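Putative effector, AYWB SAP54-like protein ('Echinacea purpurea' witches'-broom phytoplasma, PDB 6INR) probably induces phyllody, the conversion of floral organs into leaf-like structures, by interacting with MADS transcription factors of the host plant. Local coordinates at residues E25-L30 against E76-Y81; Q32-N37 against D72-Q77. One frame throughout, in Å; residues are numbered along the deposited sequence.

Contact 1 (E25-L30 against E76-Y81); sequences ENIINL and EQLKTY
Asn26 lies over one face of the Tyr81 ring, and its CB makes the contact: a CH-pi interaction 3.9 Å from the ring centroid, shifted toward the rim. That carbon stands 19° off the ring normal. The two side chains cross at about a right angle, yet the Asn26 amide plane lies nearly parallel to the phenol ring, 15° off. The ring is met differently by Leu30, whose CD2 comes at the edge, in the ring plane, 3.9 Å from Tyr81 CD2. Ile27 takes the near end of the same residue, its CG1 3.7 Å from Tyr81 CB, the two side chains running alongside but heading opposite ways.

Both segments belong to long helices, 16-49 and 55-84, which run antiparallel as an alpha-helical hairpin; here the axes of the two segments approach to 10.0 Å at 161° between their directions. The backbones come nearest at Ile27 and Leu78. Leu78 holds CG anti to its backbone N. Its CD1 touches both Ile27 CG2, at 4.0 Å, and Leu30 CD2, and its side chain lies roughly perpendicular to that of Ile27. Tyr81 also touches Ile23, one turn earlier on helix 16-49, and Leu78 touches Lys31.

Leu30 points at the partner helix and brings CD2 within 3.5 Å of Gln77 CB. The same methyl is equally near the backbone N of Leu78, packing against the helix surface itself, while the other branch, Leu30 CD1, faces Gln77 OE1 at 3.8 Å.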
loop_
_atom_site.group_PDB
_atom_site.type_symbol
_atom_site.label_atom_id
_atom_site.label_comp_id
_atom_site.label_asym_id
_atom_site.label_seq_id
_atom_site.Cartn_x
_atom_site.Cartn_y
_atom_site.Cartn_z
ATOM N N GLU A 25 -6.340 9.181 10.662
ATOM C CA GLU A 25 -7.013 7.908 10.424
ATOM C C GLU A 25 -6.714 7.436 9.007
ATOM O O GLU A 25 -6.482 6.268 8.749
ATOM C CB GLU A 25 -8.519 8.035 10.666
ATOM C CG GLU A 25 -9.351 6.791 10.339
ATOM C CD GLU A 25 -10.853 6.963 10.590
ATOM O OE1 GLU A 25 -11.395 8.077 10.340
ATOM O OE2 GLU A 25 -11.512 5.976 11.036
ATOM N N ASN A 26 -6.765 8.366 8.083
ATOM C CA ASN A 26 -6.409 8.092 6.680
ATOM C C ASN A 26 -4.981 7.575 6.539
ATOM O O ASN A 26 -4.679 6.692 5.734
ATOM C CB ASN A 26 -6.578 9.344 5.854
ATOM C CG ASN A 26 -8.019 9.573 5.438
ATOM O OD1 ASN A 26 -8.698 8.644 5.024
ATOM N ND2 ASN A 26 -8.463 10.820 5.471
ATOM N N ILE A 27 -4.120 8.101 7.379
ATOM C CA ILE A 27 -2.718 7.710 7.342
ATOM C C ILE A 27 -2.445 6.296 7.865
ATOM O O ILE A 27 -1.788 5.472 7.201
ATOM C CB ILE A 27 -1.840 8.693 8.108
ATOM C CG1 ILE A 27 -1.748 10.015 7.331
ATOM C CG2 ILE A 27 -0.474 8.069 8.319
ATOM C CD1 ILE A 27 -0.896 11.040 8.025
ATOM N N ILE A 28 -2.933 6.015 9.064
ATOM C CA ILE A 28 -2.846 4.652 9.608
ATOM C C ILE A 28 -3.448 3.598 8.697
ATOM O O ILE A 28 -2.916 2.499 8.563
ATOM C CB ILE A 28 -3.514 4.539 10.969
ATOM C CG1 ILE A 28 -2.762 5.453 11.922
ATOM C CG2 ILE A 28 -3.459 3.095 11.463
ATOM C CD1 ILE A 28 -3.387 5.563 13.293
ATOM N N ASN A 29 -4.581 3.920 8.100
ATOM C CA ASN A 29 -5.241 2.957 7.238
ATOM C C ASN A 29 -4.379 2.729 6.019
ATOM O O ASN A 29 -4.222 1.618 5.557
ATOM C CB ASN A 29 -6.634 3.395 6.826
ATOM C CG ASN A 29 -7.587 3.535 7.999
ATOM O OD1 ASN A 29 -8.573 4.269 7.906
ATOM N ND2 ASN A 29 -7.331 2.811 9.098
ATOM N N LEU A 30 -3.792 3.814 5.539
ATOM C CA LEU A 30 -2.882 3.753 4.385
ATOM C C LEU A 30 -1.637 2.914 4.676
ATOM O O LEU A 30 -1.218 2.101 3.868
ATOM C CB LEU A 30 -2.452 5.145 3.947
ATOM C CG LEU A 30 -1.837 5.193 2.552
ATOM C CD1 LEU A 30 -2.739 4.531 1.517
ATOM C CD2 LEU A 30 -1.586 6.643 2.167
ATOM N N GLU A 76 3.230 7.689 -2.073
ATOM C CA GLU A 76 2.920 9.034 -2.611
ATOM C C GLU A 76 1.819 9.730 -1.785
ATOM O O GLU A 76 1.992 10.853 -1.285
ATOM C CB GLU A 76 2.436 8.947 -4.075
ATOM C CG GLU A 76 3.459 9.240 -5.162
ATOM C CD GLU A 76 2.787 9.485 -6.519
ATOM O OE1 GLU A 76 2.258 8.507 -7.105
ATOM O OE2 GLU A 76 2.770 10.657 -6.992
ATOM N N GLN A 77 0.679 9.054 -1.669
ATOM C CA GLN A 77 -0.491 9.570 -0.902
ATOM C C GLN A 77 -0.094 9.884 0.490
ATOM O O GLN A 77 -0.493 10.866 1.063
ATOM C CB GLN A 77 -1.592 8.534 -0.766
ATOM C CG GLN A 77 -2.730 8.726 -1.715
ATOM C CD GLN A 77 -3.393 7.422 -2.034
ATOM O OE1 GLN A 77 -4.090 6.820 -1.212
ATOM N NE2 GLN A 77 -3.184 6.970 -3.253
ATOM N N LEU A 78 0.692 8.989 1.032
ATOM C CA LEU A 78 1.152 9.110 2.398
ATOM C C LEU A 78 1.830 10.461 2.539
ATOM O O LEU A 78 1.595 11.218 3.492
ATOM C CB LEU A 78 2.124 7.966 2.683
ATOM C CG LEU A 78 2.460 7.571 4.105
ATOM C CD1 LEU A 78 1.198 7.149 4.854
ATOM C CD2 LEU A 78 3.476 6.434 4.036
ATOM N N LYS A 79 2.619 10.789 1.524
ATOM C CA LYS A 79 3.370 12.059 1.513
ATOM C C LYS A 79 2.409 13.232 1.523
ATOM O O LYS A 79 2.533 14.155 2.329
ATOM C CB LYS A 79 4.330 12.169 0.309
ATOM C CG LYS A 79 5.803 12.123 0.705
ATOM C CD LYS A 79 6.724 12.572 -0.426
ATOM C CE LYS A 79 8.067 13.105 0.091
ATOM N NZ LYS A 79 8.841 13.839 -0.954
ATOM N N THR A 80 1.459 13.183 0.606
ATOM C CA THR A 80 0.440 14.237 0.500
ATOM C C THR A 80 -0.356 14.403 1.803
ATOM O O THR A 80 -0.619 15.526 2.254
ATOM C CB THR A 80 -0.572 13.941 -0.609
ATOM O OG1 THR A 80 0.115 13.777 -1.857
ATOM C CG2 THR A 80 -1.594 15.067 -0.702
ATOM N N TYR A 81 -0.746 13.276 2.396
ATOM C CA TYR A 81 -1.522 13.309 3.660
ATOM C C TYR A 81 -0.730 13.995 4.749
ATOM O O TYR A 81 -1.264 14.794 5.493
ATOM C CB TYR A 81 -1.964 11.920 4.160
ATOM C CG TYR A 81 -3.228 11.376 3.519
ATOM C CD1 TYR A 81 -4.408 12.103 3.516
ATOM C CD2 TYR A 81 -3.248 10.115 2.964
ATOM C CE1 TYR A 81 -5.570 11.592 2.938
ATOM C CE2 TYR A 81 -4.392 9.603 2.373
ATOM C CZ TYR A 81 -5.554 10.333 2.361
ATOM O OH TYR A 81 -6.683 9.786 1.758
#

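Contact 2 (Q32-N37 against D72-Q77); sequences QKIYDN and DNQKEQ
Gln74 meets Ile34 and Asn37 across the antiparallel helical hairpin formed by helices 16-49 and 55-84; the axes of the two segments come within 9.9 Å here, at 160° between their directions. Within 72-77 it is the first residue to reach across, and it has the largest share of the buried surface of any residue in the contact. Its CG is anti to the carbonyl carbon, and the chain continues extended beyond CG, bringing the amide over to helix 16-49. The Gln74 and Ile34 side chains pass one another pointing opposite ways, with Gln74 CB 3.5 Å from Ile34 CG1 and also close to Ile34 CD1. Farther out, Gln74 OE1 lies 3.4 Å from Ile34 CG1 and Gln74 NE2 3.9 Å from Lys33 CB, both aliphatic carbons. Lys33 gives only this aliphatic root, since the end of its chain leads away. Gln74 also touches Leu30, a turn back from Ile34.

The polar link to Gln74 is made by Asn37, a buried residue that also packs on Tyr67, Leu70 and Ile71 of helix 55-84. Its side chain runs roughly perpendicular to that of Gln74. Asn37 ND2 donates to Gln74 OE1 at 3.0 Å through a bent N-H...O angle of 137°, the donor tilted 23° from the Gln74 carbonyl plane.

Lys75 follows with a looser contact. Its chain bends at chi3 and the ammonium group is carried away from the partner helix, so that what remains at the interface is Lys75 CG, 4.2 Å from Ile34 CD1.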
loop_
_atom_site.group_PDB
_atom_site.type_symbol
_atom_site.label_atom_id
_atom_site.label_comp_id
_atom_site.label_asym_id
_atom_site.label_seq_id
_atom_site.Cartn_x
_atom_site.Cartn_y
_atom_site.Cartn_z
ATOM N N GLN A 32 -1.454 0.558 6.946
ATOM C CA GLN A 32 -1.847 -0.854 7.066
ATOM C C GLN A 32 -1.977 -1.490 5.703
ATOM O O GLN A 32 -1.705 -2.673 5.548
ATOM C CB GLN A 32 -3.159 -1.012 7.816
ATOM C CG GLN A 32 -3.063 -0.525 9.252
ATOM C CD GLN A 32 -4.384 -0.532 9.989
ATOM O OE1 GLN A 32 -5.443 -0.207 9.434
ATOM N NE2 GLN A 32 -4.327 -0.873 11.264
ATOM N N LYS A 33 -2.450 -0.723 4.730
ATOM C CA LYS A 33 -2.560 -1.222 3.358
ATOM C C LYS A 33 -1.165 -1.508 2.767
ATOM O O LYS A 33 -0.922 -2.507 2.103
ATOM C CB LYS A 33 -3.337 -0.243 2.478
ATOM C CG LYS A 33 -4.853 -0.429 2.468
ATOM C CD LYS A 33 -5.560 0.883 2.179
ATOM C CE LYS A 33 -6.857 0.706 1.391
ATOM N NZ LYS A 33 -7.897 -0.123 2.070
ATOM N N ILE A 34 -0.245 -0.612 3.018
ATOM C CA ILE A 34 1.105 -0.775 2.514
ATOM C C ILE A 34 1.725 -2.016 3.143
ATOM O O ILE A 34 2.372 -2.820 2.476
ATOM C CB ILE A 34 1.959 0.466 2.816
ATOM C CG1 ILE A 34 1.572 1.595 1.851
ATOM C CG2 ILE A 34 3.439 0.125 2.744
ATOM C CD1 ILE A 34 2.021 2.938 2.335
ATOM N N TYR A 35 1.542 -2.143 4.447
ATOM C CA TYR A 35 2.022 -3.349 5.169
ATOM C C TYR A 35 1.450 -4.627 4.582
ATOM O O TYR A 35 2.156 -5.585 4.388
ATOM C CB TYR A 35 1.702 -3.286 6.657
ATOM C CG TYR A 35 2.290 -4.462 7.431
ATOM C CD1 TYR A 35 1.626 -5.673 7.498
ATOM C CD2 TYR A 35 3.500 -4.353 8.094
ATOM C CE1 TYR A 35 2.153 -6.742 8.202
ATOM C CE2 TYR A 35 4.029 -5.418 8.809
ATOM C CZ TYR A 35 3.349 -6.603 8.874
ATOM O OH TYR A 35 3.907 -7.672 9.565
ATOM N N ASP A 36 0.172 -4.622 4.252
ATOM C CA ASP A 36 -0.477 -5.842 3.732
ATOM C C ASP A 36 -0.079 -6.112 2.319
ATOM O O ASP A 36 0.002 -7.266 1.889
ATOM C CB ASP A 36 -1.998 -5.784 3.802
ATOM C CG ASP A 36 -2.514 -5.755 5.238
ATOM O OD1 ASP A 36 -1.787 -6.187 6.181
ATOM O OD2 ASP A 36 -3.659 -5.254 5.436
ATOM N N ASN A 37 0.119 -5.041 1.568
ATOM C CA ASN A 37 0.580 -5.204 0.177
ATOM C C ASN A 37 2.018 -5.759 0.163
ATOM O O ASN A 37 2.375 -6.609 -0.649
ATOM C CB ASN A 37 0.498 -3.904 -0.602
ATOM C CG ASN A 37 -0.906 -3.583 -1.051
ATOM O OD1 ASN A 37 -1.688 -4.467 -1.410
ATOM N ND2 ASN A 37 -1.225 -2.299 -1.075
ATOM N N ASP A 72 3.559 1.954 -4.364
ATOM C CA ASP A 72 4.248 3.160 -4.840
ATOM C C ASP A 72 3.382 4.381 -4.717
ATOM O O ASP A 72 3.835 5.407 -4.240
ATOM C CB ASP A 72 4.703 3.023 -6.300
ATOM C CG ASP A 72 6.121 2.456 -6.422
ATOM O OD1 ASP A 72 6.966 2.769 -5.544
ATOM O OD2 ASP A 72 6.394 1.700 -7.387
ATOM N N ASN A 73 2.137 4.249 -5.169
ATOM C CA ASN A 73 1.109 5.309 -5.018
ATOM C C ASN A 73 0.851 5.618 -3.573
ATOM O O ASN A 73 0.756 6.766 -3.183
ATOM C CB ASN A 73 -0.225 4.930 -5.643
ATOM C CG ASN A 73 -0.117 4.734 -7.117
ATOM O OD1 ASN A 73 -0.147 5.700 -7.880
ATOM N ND2 ASN A 73 0.078 3.485 -7.534
ATOM N N GLN A 74 0.729 4.557 -2.787
ATOM C CA GLN A 74 0.321 4.701 -1.389
ATOM C C GLN A 74 1.358 5.479 -0.631
ATOM O O GLN A 74 1.021 6.307 0.204
ATOM C CB GLN A 74 0.044 3.350 -0.754
ATOM C CG GLN A 74 -1.101 2.687 -1.483
ATOM C CD GLN A 74 -1.356 1.282 -1.064
ATOM O OE1 GLN A 74 -0.462 0.582 -0.630
ATOM N NE2 GLN A 74 -2.617 0.852 -1.196
ATOM N N LYS A 75 2.617 5.268 -0.970
ATOM C CA LYS A 75 3.683 6.075 -0.347
ATOM C C LYS A 75 3.637 7.522 -0.834
ATOM O O LYS A 75 3.927 8.465 -0.108
ATOM C CB LYS A 75 5.055 5.486 -0.614
ATOM C CG LYS A 75 5.234 4.081 -0.071
ATOM C CD LYS A 75 6.684 3.778 0.205
ATOM C CE LYS A 75 7.532 3.794 -1.063
ATOM N NZ LYS A 75 8.969 3.502 -0.768
ATOM N N GLU A 76 3.230 7.689 -2.073
ATOM C CA GLU A 76 2.920 9.034 -2.611
ATOM C C GLU A 76 1.819 9.730 -1.785
ATOM O O GLU A 76 1.992 10.853 -1.285
ATOM C CB GLU A 76 2.436 8.947 -4.075
ATOM C CG GLU A 76 3.459 9.240 -5.162
ATOM C CD GLU A 76 2.787 9.485 -6.519
ATOM O OE1 GLU A 76 2.258 8.507 -7.105
ATOM O OE2 GLU A 76 2.770 10.657 -6.992
ATOM N N GLN A 77 0.679 9.054 -1.669
ATOM C CA GLN A 77 -0.491 9.570 -0.902
ATOM C C GLN A 77 -0.094 9.884 0.490
ATOM O O GLN A 77 -0.493 10.866 1.063
ATOM C CB GLN A 77 -1.592 8.534 -0.766
ATOM C CG GLN A 77 -2.730 8.726 -1.715
ATOM C CD GLN A 77 -3.393 7.422 -2.034
ATOM O OE1 GLN A 77 -4.090 6.820 -1.212
ATOM N NE2 GLN A 77 -3.184 6.970 -3.253
#

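Both contacts join helix 16-49 to helix 55-84. Their centres are 8 Å apart along one hairpin, and they follow each other directly: Leu30 CD2 of contact 1 packs 3.3 Å from Gln74 O of contact 2, and Leu78 CD2 approaches Ile34 CD1. Contact 1 is the larger and more enclosed, at 348 Å² against 210 Å², and it lies farther from the centre of the chain. It is held by leucine, isoleucine and tyrosine packing. Contact 2, close to the middle of the hairpin, is a surface contact whose aliphatic patch is smaller and which adds an amide-amide hydrogen bond. The helices keep almost the same separation and angle in both.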